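Local coordinates for protein CymD (Pseudomonas putida, PDB 6Z34) that forms a FadL-family outer-membrane channel for monoaromatic hydrocarbons, which are taken up by lateral diffusion, at residues 356-362 with 375-381; 34-38 with 142-146; 156-162 with 217-223; 248-254 with 268-274. All blocks are in the same frame, centred on the assembly; numbering follows the deposited sequence.

All four contacts reach one curled antiparallel sheet, the wall of a FadL-type barrel. Along the chain the order is contact 2, 3, 4, 1. Contacts 2 and 3 have centres 19 Å apart and touch through S142 and S156, on neighbouring strands 131-146 and 151-171. Contacts 3 and 4 have centres 21 Å apart and touch where S217 and T162 meet L249; strands 198-229 and 234-259 are neighbours there. Contact 1 is across the barrel, with its centre 27 Å from that of contact 3 and 35 Å from that of contact 4. Contacts 1, 3 and 4 pair strands. Contact 2 joins the wall to the N-terminal region, which acts as a plug in FadL relatives.

Contact 1. Residues 356-362 with 375-381; sequences GVHYAQL and STPTTSL
This is an antiparallel strand pair in the wall of the FadL-type beta barrel. Strand 356-362 runs at 170° to strand 378-381, with axes 4.7 Å apart. Both are extended. V357 faces L381 and Y359 faces T379 in non-hydrogen-bonded pairs. H358 faces S380 and A360 faces T378 in hydrogen-bonded pairs.

Four backbone bonds hold the register. H358 N to S380 O and S380 N to H358 O are each 2.8 Å. A360 N to T378 O and T378 N to A360 O are each 2.9 Å. Short CA-H...O contacts fill in between, such as T379 CA to H358 O at 3.3 Å.

The side chains of H358, A360, T378 and S380 share one face. H358 CB is 3.1 Å from S380 OG, and A360 CB is 3.4 Å from T378 CG2. H358 and A360 also touch V338 on strand 336-347.

V357, Y359, T379 and L381 share the other face, where V357 and L381 lie on the surface. V357 CG2 meets L381 CD1 at 3.5 Å. Y359, with chi1 t, leans its ring across toward P377; its CD2 is 3.7 Å from T379 CG2 and its CZ 3.6 Å from P377 CB.

Before T378, residues 375-377 are still loop, and there Q361, with chi1 t and chi2 p, donates from NE2 to S375 O at 3.1 Å.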
loop_
_atom_site.group_PDB
_atom_site.type_symbol
_atom_site.label_atom_id
_atom_site.label_comp_id
_atom_site.label_asym_id
_atom_site.label_seq_id
_atom_site.Cartn_x
_atom_site.Cartn_y
_atom_site.Cartn_z
ATOM N N GLY A 356 -17.735 -3.048 9.059
ATOM C CA GLY A 356 -17.112 -1.739 8.998
ATOM C C GLY A 356 -17.499 -0.946 7.772
ATOM O O GLY A 356 -17.997 -1.491 6.781
ATOM N N VAL A 357 -17.249 0.361 7.853
ATOM C CA VAL A 357 -17.463 1.290 6.757
ATOM C C VAL A 357 -16.200 2.115 6.580
ATOM O O VAL A 357 -15.580 2.546 7.558
ATOM C CB VAL A 357 -18.674 2.210 7.009
ATOM C CG1 VAL A 357 -18.848 3.177 5.862
ATOM C CG2 VAL A 357 -19.927 1.394 7.183
ATOM N N HIS A 358 -15.842 2.365 5.329
ATOM C CA HIS A 358 -14.628 3.080 4.983
ATOM C C HIS A 358 -14.976 4.189 3.993
ATOM O O HIS A 358 -15.738 3.957 3.048
ATOM C CB HIS A 358 -13.628 2.084 4.410
ATOM C CG HIS A 358 -12.359 2.697 3.938
ATOM N ND1 HIS A 358 -12.142 3.037 2.621
ATOM C CD2 HIS A 358 -11.233 3.031 4.606
ATOM C CE1 HIS A 358 -10.935 3.555 2.499
ATOM N NE2 HIS A 358 -10.359 3.555 3.687
ATOM N N TYR A 359 -14.444 5.394 4.218
ATOM C CA TYR A 359 -14.744 6.550 3.369
ATOM C C TYR A 359 -13.475 7.371 3.182
ATOM O O TYR A 359 -12.942 7.937 4.146
ATOM C CB TYR A 359 -15.857 7.411 3.966
ATOM C CG TYR A 359 -16.185 8.681 3.189
ATOM C CD1 TYR A 359 -15.431 9.846 3.353
ATOM C CD2 TYR A 359 -17.258 8.722 2.311
ATOM C CE1 TYR A 359 -15.736 11.001 2.664
ATOM C CE2 TYR A 359 -17.563 9.875 1.613
ATOM C CZ TYR A 359 -16.799 11.005 1.792
ATOM O OH TYR A 359 -17.110 12.141 1.087
ATOM N N ALA A 360 -13.011 7.457 1.939
ATOM C CA ALA A 360 -11.810 8.194 1.579
ATOM C C ALA A 360 -12.170 9.311 0.604
ATOM O O ALA A 360 -12.975 9.117 -0.313
ATOM C CB ALA A 360 -10.770 7.268 0.962
ATOM N N GLN A 361 -11.581 10.482 0.810
ATOM C CA GLN A 361 -11.919 11.652 0.014
ATOM C C GLN A 361 -10.762 12.635 0.072
ATOM O O GLN A 361 -10.048 12.711 1.075
ATOM C CB GLN A 361 -13.207 12.306 0.524
ATOM C CG GLN A 361 -13.538 13.641 -0.098
ATOM C CD GLN A 361 -13.858 13.515 -1.566
ATOM O OE1 GLN A 361 -12.963 13.454 -2.413
ATOM N NE2 GLN A 361 -15.145 13.459 -1.878
ATOM N N LEU A 362 -10.581 13.389 -1.012
ATOM C CA LEU A 362 -9.558 14.423 -1.033
ATOM C C LEU A 362 -9.840 15.464 0.050
ATOM O O LEU A 362 -10.918 15.508 0.655
ATOM C CB LEU A 362 -9.462 15.061 -2.418
ATOM C CG LEU A 362 -9.251 14.042 -3.543
ATOM C CD1 LEU A 362 -8.771 14.715 -4.816
ATOM C CD2 LEU A 362 -8.281 12.958 -3.135
ATOM N N SER A 375 -14.168 16.177 -6.147
ATOM C CA SER A 375 -13.740 14.831 -6.488
ATOM C C SER A 375 -14.739 13.838 -5.920
ATOM O O SER A 375 -15.325 14.070 -4.862
ATOM C CB SER A 375 -12.345 14.540 -5.936
ATOM O OG SER A 375 -12.431 13.974 -4.638
ATOM N N THR A 376 -14.928 12.728 -6.632
ATOM C CA THR A 376 -15.798 11.667 -6.135
ATOM C C THR A 376 -15.076 10.890 -5.048
ATOM O O THR A 376 -13.918 10.512 -5.237
ATOM C CB THR A 376 -16.209 10.716 -7.252
ATOM O OG1 THR A 376 -16.878 11.456 -8.282
ATOM C CG2 THR A 376 -17.138 9.629 -6.708
ATOM N N PRO A 377 -15.708 10.646 -3.906
ATOM C CA PRO A 377 -15.056 9.866 -2.850
ATOM C C PRO A 377 -15.150 8.373 -3.127
ATOM O O PRO A 377 -15.985 7.896 -3.896
ATOM C CB PRO A 377 -15.858 10.240 -1.598
ATOM C CG PRO A 377 -17.208 10.458 -2.118
ATOM C CD PRO A 377 -17.056 11.074 -3.509
ATOM N N THR A 378 -14.273 7.625 -2.488
ATOM C CA THR A 378 -14.358 6.176 -2.549
ATOM C C THR A 378 -14.926 5.672 -1.232
ATOM O O THR A 378 -14.487 6.097 -0.161
ATOM C CB THR A 378 -13.000 5.548 -2.848
ATOM O OG1 THR A 378 -13.058 4.138 -2.588
ATOM C CG2 THR A 378 -11.908 6.193 -2.025
ATOM N N THR A 379 -15.940 4.818 -1.318
ATOM C CA THR A 379 -16.571 4.225 -0.150
ATOM C C THR A 379 -16.391 2.714 -0.192
ATOM O O THR A 379 -16.363 2.108 -1.268
ATOM C CB THR A 379 -18.060 4.552 -0.081
ATOM O OG1 THR A 379 -18.713 4.016 -1.237
ATOM C CG2 THR A 379 -18.296 6.077 -0.026
ATOM N N SER A 380 -16.258 2.100 0.981
ATOM C CA SER A 380 -16.179 0.650 1.020
ATOM C C SER A 380 -16.895 0.138 2.258
ATOM O O SER A 380 -16.872 0.782 3.309
ATOM C CB SER A 380 -14.728 0.164 0.989
ATOM O OG SER A 380 -14.225 -0.032 2.290
ATOM N N LEU A 381 -17.565 -1.000 2.099
ATOM C CA LEU A 381 -18.235 -1.714 3.175
ATOM C C LEU A 381 -17.497 -3.027 3.426
ATOM O O LEU A 381 -17.042 -3.678 2.479
ATOM C CB LEU A 381 -19.691 -2.006 2.819
ATOM C CG LEU A 381 -20.749 -0.901 2.896
ATOM C CD1 LEU A 381 -20.868 -0.355 4.307
ATOM C CD2 LEU A 381 -20.469 0.225 1.901
#

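Contact 2. Residues 34-38 with 142-146; sequences PATLT and SAAYQ
The A144 methyl lies over the 3-10 segment 34-38. A144 CB is 3.4 Å from P34 O, 3.8 Å from T38 CG2 and 4.3 Å from L37 CB. A35 and A144 are the nearest CA pair, 5.5 Å apart.

Segment 34-38 has phi between -61° and -72° and psi between -13° and -25°. L37 N bonds to P34 O at 3.1 Å, and a weak bond of 3.4 Å links T38 N to A35 O. Segment 142-146 is extended. S142 and A144 point toward the 3-10 segment, while A143 and Y145 point away.

In FadL proteins the N-terminal region forms a plug inside the barrel. Segment 34-38 precedes strand 43-58 and is consistent with part of that plug resting on the wall strand 131-146.

The two segments meet by van der Waals contact. P34 CB is 3.5 Å from S142 OG, and L37 CD1, on an m,t rotamer, is 3.9 Å from the same OG. T38 points toward the strand with chi1 p, so its CG2 also lies 3.8 Å from Y145 N. T38 CB is 3.7 Å from Q146 CG. The hydroxyls find partners on strand 151-171: T38 OG1 is hydrogen-bonded to S152 OG, and S142 OG to S156 OG.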
loop_
_atom_site.group_PDB
_atom_site.type_symbol
_atom_site.label_atom_id
_atom_site.label_comp_id
_atom_site.label_asym_id
_atom_site.label_seq_id
_atom_site.Cartn_x
_atom_site.Cartn_y
_atom_site.Cartn_z
ATOM N N PRO A 34 2.035 0.498 15.953
ATOM C CA PRO A 34 2.737 -0.549 16.707
ATOM C C PRO A 34 2.531 -0.461 18.212
ATOM O O PRO A 34 2.771 -1.456 18.904
ATOM C CB PRO A 34 4.210 -0.340 16.319
ATOM C CG PRO A 34 4.268 0.967 15.586
ATOM C CD PRO A 34 2.922 1.235 15.036
ATOM N N ALA A 35 2.061 0.671 18.748
ATOM C CA ALA A 35 1.765 0.716 20.179
ATOM C C ALA A 35 0.696 -0.300 20.550
ATOM O O ALA A 35 0.660 -0.760 21.699
ATOM C CB ALA A 35 1.329 2.120 20.607
ATOM N N THR A 36 -0.154 -0.707 19.588
ATOM C CA THR A 36 -1.225 -1.641 19.940
ATOM C C THR A 36 -0.709 -3.049 20.208
ATOM O O THR A 36 -1.465 -3.876 20.730
ATOM C CB THR A 36 -2.304 -1.714 18.857
ATOM O OG1 THR A 36 -1.722 -2.101 17.612
ATOM C CG2 THR A 36 -3.077 -0.348 18.728
ATOM N N LEU A 37 0.546 -3.342 19.852
ATOM C CA LEU A 37 1.104 -4.662 20.112
ATOM C C LEU A 37 1.192 -4.979 21.594
ATOM O O LEU A 37 1.167 -6.158 21.954
ATOM C CB LEU A 37 2.486 -4.777 19.488
ATOM C CG LEU A 37 2.504 -4.572 17.984
ATOM C CD1 LEU A 37 3.943 -4.437 17.527
ATOM C CD2 LEU A 37 1.771 -5.735 17.318
ATOM N N THR A 38 1.271 -3.970 22.469
ATOM C CA THR A 38 1.215 -4.262 23.903
ATOM C C THR A 38 -0.125 -4.853 24.333
ATOM O O THR A 38 -0.203 -5.403 25.435
ATOM C CB THR A 38 1.540 -3.014 24.751
ATOM O OG1 THR A 38 0.585 -1.966 24.518
ATOM C CG2 THR A 38 2.923 -2.516 24.435
ATOM N N SER A 142 10.006 -3.900 14.587
ATOM C CA SER A 142 9.031 -3.193 15.398
ATOM C C SER A 142 9.231 -3.527 16.863
ATOM O O SER A 142 9.651 -4.635 17.220
ATOM C CB SER A 142 7.610 -3.543 14.985
ATOM O OG SER A 142 6.682 -2.615 15.516
ATOM N N ALA A 143 8.922 -2.547 17.708
ATOM C CA ALA A 143 9.021 -2.710 19.148
ATOM C C ALA A 143 7.949 -1.854 19.797
ATOM O O ALA A 143 7.537 -0.833 19.240
ATOM C CB ALA A 143 10.410 -2.313 19.664
ATOM N N ALA A 144 7.503 -2.268 20.986
ATOM C CA ALA A 144 6.507 -1.502 21.710
ATOM C C ALA A 144 6.744 -1.681 23.206
ATOM O O ALA A 144 7.367 -2.651 23.651
ATOM C CB ALA A 144 5.085 -1.915 21.315
ATOM N N TYR A 145 6.258 -0.715 23.981
ATOM C CA TYR A 145 6.578 -0.658 25.398
ATOM C C TYR A 145 5.407 -0.046 26.144
ATOM O O TYR A 145 4.866 0.981 25.712
ATOM C CB TYR A 145 7.860 0.154 25.637
ATOM C CG TYR A 145 8.270 0.265 27.095
ATOM C CD1 TYR A 145 8.809 -0.828 27.776
ATOM C CD2 TYR A 145 8.123 1.466 27.793
ATOM C CE1 TYR A 145 9.193 -0.722 29.111
ATOM C CE2 TYR A 145 8.499 1.584 29.135
ATOM C CZ TYR A 145 9.026 0.480 29.790
ATOM O OH TYR A 145 9.414 0.575 31.113
ATOM N N GLN A 146 5.018 -0.691 27.251
ATOM C CA GLN A 146 4.026 -0.142 28.178
ATOM C C GLN A 146 4.752 0.779 29.140
ATOM O O GLN A 146 5.436 0.317 30.057
ATOM C CB GLN A 146 3.313 -1.241 28.955
ATOM C CG GLN A 146 2.172 -1.914 28.234
ATOM C CD GLN A 146 1.639 -3.095 29.017
ATOM O OE1 GLN A 146 2.388 -3.760 29.729
ATOM N NE2 GLN A 146 0.343 -3.359 28.897
#

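Contact 3. Residues 156-162 with 217-223; sequences SLDAVWT and SWGIGGR
Two neighbouring strands of the beta-barrel wall, 151-171 and 198-229, pair antiparallel here. Their segments run at 155°, with axes 4.3 Å apart. S156-R223, D158-G221, V160-G219 and T162-S217 are hydrogen-bonded pairs. L157-G222, A159-I220 and W161-W218, between them, are non-hydrogen-bonded.

Each hydrogen-bonded pair gives two backbone bonds: S156 N to R223 O 3.0 Å, R223 N to S156 O 3.2 Å; D158 N to G221 O 2.8 Å, G221 N to D158 O 3.0 Å; V160 N to G219 O 3.1 Å, G219 N to V160 O 2.6 Å; T162 N to S217 O 2.8 Å and, weakly, S217 N to T162 O 3.0 Å.

On the buried face of S156, D158, V160, T162 and R223, a two-pronged salt bridge joins R223 (chi1-chi3 p,t,p) to D158 (chi1 m). R223 NH1 donates to D158 OD1 at 2.9 Å and NH2 to OD2 at a very short 2.5 Å. OD2 also has R138 as a partner, and R223 NE bonds N241. S156 OG is satisfied by S142, and S217 OG by the V246 carbonyl.

L157, A159, W161, W218 and I220 share the other face. W161 NE1 bonds D216. L157 CD1 packs on I220 CD1 at 3.6 Å. With W161 t and W218 m, W161 CB makes a CH-pi contact with the W218 six-membered ring, 3.6 Å from its centroid and 8° off the normal.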
loop_
_atom_site.group_PDB
_atom_site.type_symbol
_atom_site.label_atom_id
_atom_site.label_comp_id
_atom_site.label_asym_id
_atom_site.label_seq_id
_atom_site.Cartn_x
_atom_site.Cartn_y
_atom_site.Cartn_z
ATOM N N SER A 156 8.128 1.341 14.408
ATOM C CA SER A 156 8.641 0.387 13.441
ATOM C C SER A 156 9.618 1.108 12.528
ATOM O O SER A 156 9.484 2.310 12.278
ATOM C CB SER A 156 7.540 -0.217 12.583
ATOM O OG SER A 156 6.570 -0.837 13.383
ATOM N N LEU A 157 10.610 0.366 12.039
ATOM C CA LEU A 157 11.460 0.815 10.945
ATOM C C LEU A 157 11.327 -0.192 9.814
ATOM O O LEU A 157 11.646 -1.374 9.994
ATOM C CB LEU A 157 12.918 0.946 11.377
ATOM C CG LEU A 157 13.805 1.357 10.206
ATOM C CD1 LEU A 157 13.954 2.880 10.180
ATOM C CD2 LEU A 157 15.147 0.671 10.270
ATOM N N ASP A 158 10.833 0.266 8.665
ATOM C CA ASP A 158 10.633 -0.616 7.520
ATOM C C ASP A 158 11.848 -0.605 6.601
ATOM O O ASP A 158 12.326 0.466 6.209
ATOM C CB ASP A 158 9.411 -0.214 6.698
ATOM C CG ASP A 158 8.140 -0.135 7.502
ATOM O OD1 ASP A 158 8.115 -0.553 8.692
ATOM O OD2 ASP A 158 7.142 0.339 6.903
ATOM N N ALA A 159 12.334 -1.800 6.254
ATOM C CA ALA A 159 13.029 -1.984 4.985
ATOM C C ALA A 159 11.961 -2.221 3.932
ATOM O O ALA A 159 11.027 -3.005 4.154
ATOM C CB ALA A 159 13.995 -3.162 5.031
ATOM N N VAL A 160 12.074 -1.524 2.806
ATOM C CA VAL A 160 10.993 -1.424 1.831
ATOM C C VAL A 160 11.567 -1.775 0.467
ATOM O O VAL A 160 12.527 -1.141 0.007
ATOM C CB VAL A 160 10.365 -0.010 1.799
ATOM C CG1 VAL A 160 9.318 0.105 0.689
ATOM C CG2 VAL A 160 9.808 0.418 3.201
ATOM N N TRP A 161 10.985 -2.773 -0.180
ATOM C CA TRP A 161 11.337 -3.115 -1.548
ATOM C C TRP A 161 10.168 -2.724 -2.445
ATOM O O TRP A 161 9.046 -3.218 -2.267
ATOM C CB TRP A 161 11.665 -4.603 -1.685
ATOM C CG TRP A 161 12.053 -4.965 -3.093
ATOM C CD1 TRP A 161 13.172 -4.554 -3.765
ATOM C CD2 TRP A 161 11.316 -5.783 -4.006
ATOM N NE1 TRP A 161 13.171 -5.063 -5.035
ATOM C CE2 TRP A 161 12.048 -5.825 -5.212
ATOM C CE3 TRP A 161 10.114 -6.491 -3.920
ATOM C CZ2 TRP A 161 11.618 -6.546 -6.329
ATOM C CZ3 TRP A 161 9.682 -7.203 -5.021
ATOM C CH2 TRP A 161 10.438 -7.231 -6.215
ATOM N N THR A 162 10.429 -1.832 -3.398
ATOM C CA THR A 162 9.419 -1.329 -4.318
ATOM C C THR A 162 9.735 -1.823 -5.718
ATOM O O THR A 162 10.875 -1.693 -6.176
ATOM C CB THR A 162 9.396 0.199 -4.324
ATOM O OG1 THR A 162 9.055 0.661 -3.029
ATOM C CG2 THR A 162 8.388 0.717 -5.336
ATOM N N SER A 217 13.855 -1.194 -6.335
ATOM C CA SER A 217 14.643 -0.397 -5.413
ATOM C C SER A 217 14.313 -0.805 -3.980
ATOM O O SER A 217 13.151 -1.078 -3.663
ATOM C CB SER A 217 14.330 1.086 -5.613
ATOM O OG SER A 217 15.143 1.895 -4.809
ATOM N N TRP A 218 15.343 -0.854 -3.139
ATOM C CA TRP A 218 15.222 -0.937 -1.700
ATOM C C TRP A 218 15.147 0.468 -1.133
ATOM O O TRP A 218 15.756 1.398 -1.658
ATOM C CB TRP A 218 16.414 -1.695 -1.104
ATOM C CG TRP A 218 16.259 -3.173 -1.264
ATOM C CD1 TRP A 218 16.826 -3.962 -2.220
ATOM C CD2 TRP A 218 15.426 -4.027 -0.478
ATOM N NE1 TRP A 218 16.409 -5.266 -2.067
ATOM C CE2 TRP A 218 15.556 -5.332 -0.995
ATOM C CE3 TRP A 218 14.599 -3.821 0.629
ATOM C CZ2 TRP A 218 14.893 -6.429 -0.434
ATOM C CZ3 TRP A 218 13.933 -4.907 1.176
ATOM C CH2 TRP A 218 14.083 -6.193 0.644
ATOM N N GLY A 219 14.371 0.625 -0.076
ATOM C CA GLY A 219 14.218 1.930 0.536
ATOM C C GLY A 219 13.962 1.792 2.021
ATOM O O GLY A 219 14.205 0.722 2.595
ATOM N N ILE A 220 13.457 2.846 2.659
ATOM C CA ILE A 220 13.288 2.826 4.099
ATOM C C ILE A 220 12.066 3.655 4.450
ATOM O O ILE A 220 11.856 4.737 3.895
ATOM C CB ILE A 220 14.566 3.323 4.815
ATOM C CG1 ILE A 220 14.397 3.275 6.332
ATOM C CG2 ILE A 220 14.931 4.725 4.393
ATOM C CD1 ILE A 220 15.602 3.791 7.054
ATOM N N GLY A 221 11.247 3.117 5.363
ATOM C CA GLY A 221 10.114 3.812 5.946
ATOM C C GLY A 221 9.952 3.552 7.442
ATOM O O GLY A 221 10.876 3.059 8.103
ATOM N N GLY A 222 8.796 3.872 7.998
ATOM C CA GLY A 222 8.593 3.635 9.411
ATOM C C GLY A 222 7.418 4.429 9.936
ATOM O O GLY A 222 6.786 5.212 9.213
ATOM N N ARG A 223 7.138 4.199 11.222
ATOM C CA ARG A 223 6.028 4.827 11.921
ATOM C C ARG A 223 6.348 4.926 13.407
ATOM O O ARG A 223 7.173 4.179 13.934
ATOM C CB ARG A 223 4.719 4.053 11.695
ATOM C CG ARG A 223 4.746 2.575 12.081
ATOM C CD ARG A 223 3.735 1.794 11.278
ATOM N NE ARG A 223 4.048 1.993 9.878
ATOM C CZ ARG A 223 4.926 1.251 9.224
ATOM N NH1 ARG A 223 5.528 0.247 9.855
ATOM N NH2 ARG A 223 5.214 1.528 7.957
#

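Contact 4. Residues 248-254 with 268-274; sequences DLSGNAD and SGELKLH
This contact is antiparallel strand pairing within the hairpin of strands 234-259 and 265-273, in the continuous barrel sheet between strands 198-229 and 313-318. Strands 249-254 and 268-273 run at 136°, a marked twist, with axes 4.2 Å apart.

L249-L273, G251-L271 and A253-G269 are hydrogen-bonded pairs. S250-K272, N252-E270 and D254-S268 are non-hydrogen-bonded. L273 N to L249 O is 2.6 Å, L271 N to G251 O 2.8 Å, A253 N to G269 O 3.1 Å and G269 N to A253 O 3.2 Å. L249 N to L273 O and G251 N to L271 O, both 3.0 Å, are weak.

L249 (m,p), A253, L271 (t,p) and L273 make one apolar, buried face. The extended G251 and G269 add no side chain there. A253 CB meets L271 CB at 3.6 Å, and L249 CB meets L273 CB at 4.0 Å.

S250, K272, D254 and S268 form the polar face, while N252 and E270 diverge. D248 and H274 are loop residues at the strand ends. D248 OD1 lies 3.2 Å from H274 CD2, while H274 ND1 bonds E313. One apolar, buried face and one polar face across a twisted antiparallel pair make this an amphipathic beta hairpin of the barrel sheet.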
loop_
_atom_site.group_PDB
_atom_site.type_symbol
_atom_site.label_atom_id
_atom_site.label_comp_id
_atom_site.label_asym_id
_atom_site.label_seq_id
_atom_site.Cartn_x
_atom_site.Cartn_y
_atom_site.Cartn_z
ATOM N N ASP A 248 16.223 5.518 -6.101
ATOM C CA ASP A 248 16.197 5.358 -7.555
ATOM C C ASP A 248 15.847 3.925 -7.962
ATOM O O ASP A 248 16.607 2.991 -7.692
ATOM C CB ASP A 248 17.548 5.748 -8.151
ATOM C CG ASP A 248 17.914 7.191 -7.885
ATOM O OD1 ASP A 248 17.001 8.025 -7.711
ATOM O OD2 ASP A 248 19.128 7.488 -7.858
ATOM N N LEU A 249 14.721 3.760 -8.652
ATOM C CA LEU A 249 14.321 2.472 -9.211
ATOM C C LEU A 249 14.997 2.261 -10.567
ATOM O O LEU A 249 14.823 3.072 -11.486
ATOM C CB LEU A 249 12.800 2.389 -9.346
ATOM C CG LEU A 249 12.008 2.482 -8.028
ATOM C CD1 LEU A 249 11.724 3.919 -7.633
ATOM C CD2 LEU A 249 10.716 1.688 -8.092
ATOM N N SER A 250 15.761 1.172 -10.697
ATOM C CA SER A 250 16.487 0.883 -11.925
ATOM C C SER A 250 16.140 -0.512 -12.430
ATOM O O SER A 250 15.657 -1.369 -11.686
ATOM C CB SER A 250 18.007 1.011 -11.743
ATOM O OG SER A 250 18.451 0.316 -10.600
ATOM N N GLY A 251 16.388 -0.720 -13.720
ATOM C CA GLY A 251 16.026 -1.961 -14.386
ATOM C C GLY A 251 16.080 -1.792 -15.901
ATOM O O GLY A 251 16.810 -0.951 -16.417
ATOM N N ASN A 252 15.286 -2.613 -16.589
ATOM C CA ASN A 252 15.304 -2.710 -18.041
ATOM C C ASN A 252 13.941 -2.364 -18.614
ATOM O O ASN A 252 12.906 -2.552 -17.968
ATOM C CB ASN A 252 15.690 -4.116 -18.509
ATOM C CG ASN A 252 17.044 -4.522 -18.022
ATOM O OD1 ASN A 252 17.940 -3.687 -17.891
ATOM N ND2 ASN A 252 17.208 -5.805 -17.733
ATOM N N ALA A 253 13.960 -1.873 -19.848
ATOM C CA ALA A 253 12.756 -1.431 -20.533
ATOM C C ALA A 253 13.008 -1.471 -22.026
ATOM O O ALA A 253 14.152 -1.425 -22.484
ATOM C CB ALA A 253 12.342 -0.019 -20.114
ATOM N N ASP A 254 11.918 -1.561 -22.776
ATOM C CA ASP A 254 11.940 -1.442 -24.227
ATOM C C ASP A 254 11.172 -0.192 -24.620
ATOM O O ASP A 254 10.098 0.076 -24.076
ATOM C CB ASP A 254 11.321 -2.669 -24.905
ATOM C CG ASP A 254 12.142 -3.922 -24.709
ATOM O OD1 ASP A 254 13.376 -3.862 -24.909
ATOM O OD2 ASP A 254 11.553 -4.962 -24.342
ATOM N N SER A 268 16.132 -1.657 -26.892
ATOM C CA SER A 268 16.294 -2.176 -25.547
ATOM C C SER A 268 17.326 -1.354 -24.779
ATOM O O SER A 268 18.208 -0.726 -25.366
ATOM C CB SER A 268 16.703 -3.649 -25.599
ATOM O OG SER A 268 18.109 -3.791 -25.548
ATOM N N GLY A 269 17.198 -1.343 -23.459
ATOM C CA GLY A 269 18.145 -0.599 -22.658
ATOM C C GLY A 269 17.725 -0.545 -21.206
ATOM O O GLY A 269 16.833 -1.272 -20.760
ATOM N N GLU A 270 18.403 0.335 -20.481
ATOM C CA GLU A 270 18.194 0.511 -19.057
ATOM C C GLU A 270 17.180 1.621 -18.807
ATOM O O GLU A 270 17.113 2.612 -19.539
ATOM C CB GLU A 270 19.520 0.825 -18.359
ATOM C CG GLU A 270 19.986 2.279 -18.488
ATOM C CD GLU A 270 20.722 2.788 -17.248
ATOM O OE1 GLU A 270 21.851 2.313 -16.989
ATOM O OE2 GLU A 270 20.174 3.668 -16.545
ATOM N N LEU A 271 16.376 1.435 -17.769
ATOM C CA LEU A 271 15.404 2.425 -17.330
ATOM C C LEU A 271 15.653 2.764 -15.868
ATOM O O LEU A 271 15.948 1.880 -15.053
ATOM C CB LEU A 271 13.965 1.923 -17.502
ATOM C CG LEU A 271 12.876 2.949 -17.189
ATOM C CD1 LEU A 271 12.819 4.016 -18.286
ATOM C CD2 LEU A 271 11.516 2.278 -17.009
ATOM N N LYS A 272 15.519 4.043 -15.541
ATOM C CA LYS A 272 15.661 4.518 -14.177
ATOM C C LYS A 272 14.487 5.430 -13.858
ATOM O O LYS A 272 14.202 6.364 -14.614
ATOM C CB LYS A 272 16.997 5.247 -14.001
ATOM C CG LYS A 272 17.109 6.035 -12.723
ATOM C CD LYS A 272 18.093 7.185 -12.867
ATOM C CE LYS A 272 18.016 8.126 -11.684
ATOM N NZ LYS A 272 16.991 9.173 -11.909
ATOM N N LEU A 273 13.773 5.137 -12.771
ATOM C CA LEU A 273 12.808 6.081 -12.218
ATOM C C LEU A 273 13.472 6.804 -11.056
ATOM O O LEU A 273 14.269 6.213 -10.321
ATOM C CB LEU A 273 11.530 5.397 -11.741
ATOM C CG LEU A 273 10.658 4.810 -12.841
ATOM C CD1 LEU A 273 9.230 4.727 -12.362
ATOM C CD2 LEU A 273 10.775 5.631 -14.120
ATOM N N HIS A 274 13.152 8.085 -10.887
ATOM C CA HIS A 274 13.972 8.879 -9.985
ATOM C C HIS A 274 13.330 9.091 -8.618
ATOM O O HIS A 274 13.636 8.372 -7.657
ATOM C CB HIS A 274 14.293 10.228 -10.622
ATOM C CG HIS A 274 15.401 10.967 -9.939
ATOM N ND1 HIS A 274 16.163 11.921 -10.579
ATOM C CD2 HIS A 274 15.881 10.890 -8.675
ATOM C CE1 HIS A 274 17.062 12.402 -9.737
ATOM N NE2 HIS A 274 16.907 11.797 -8.573
#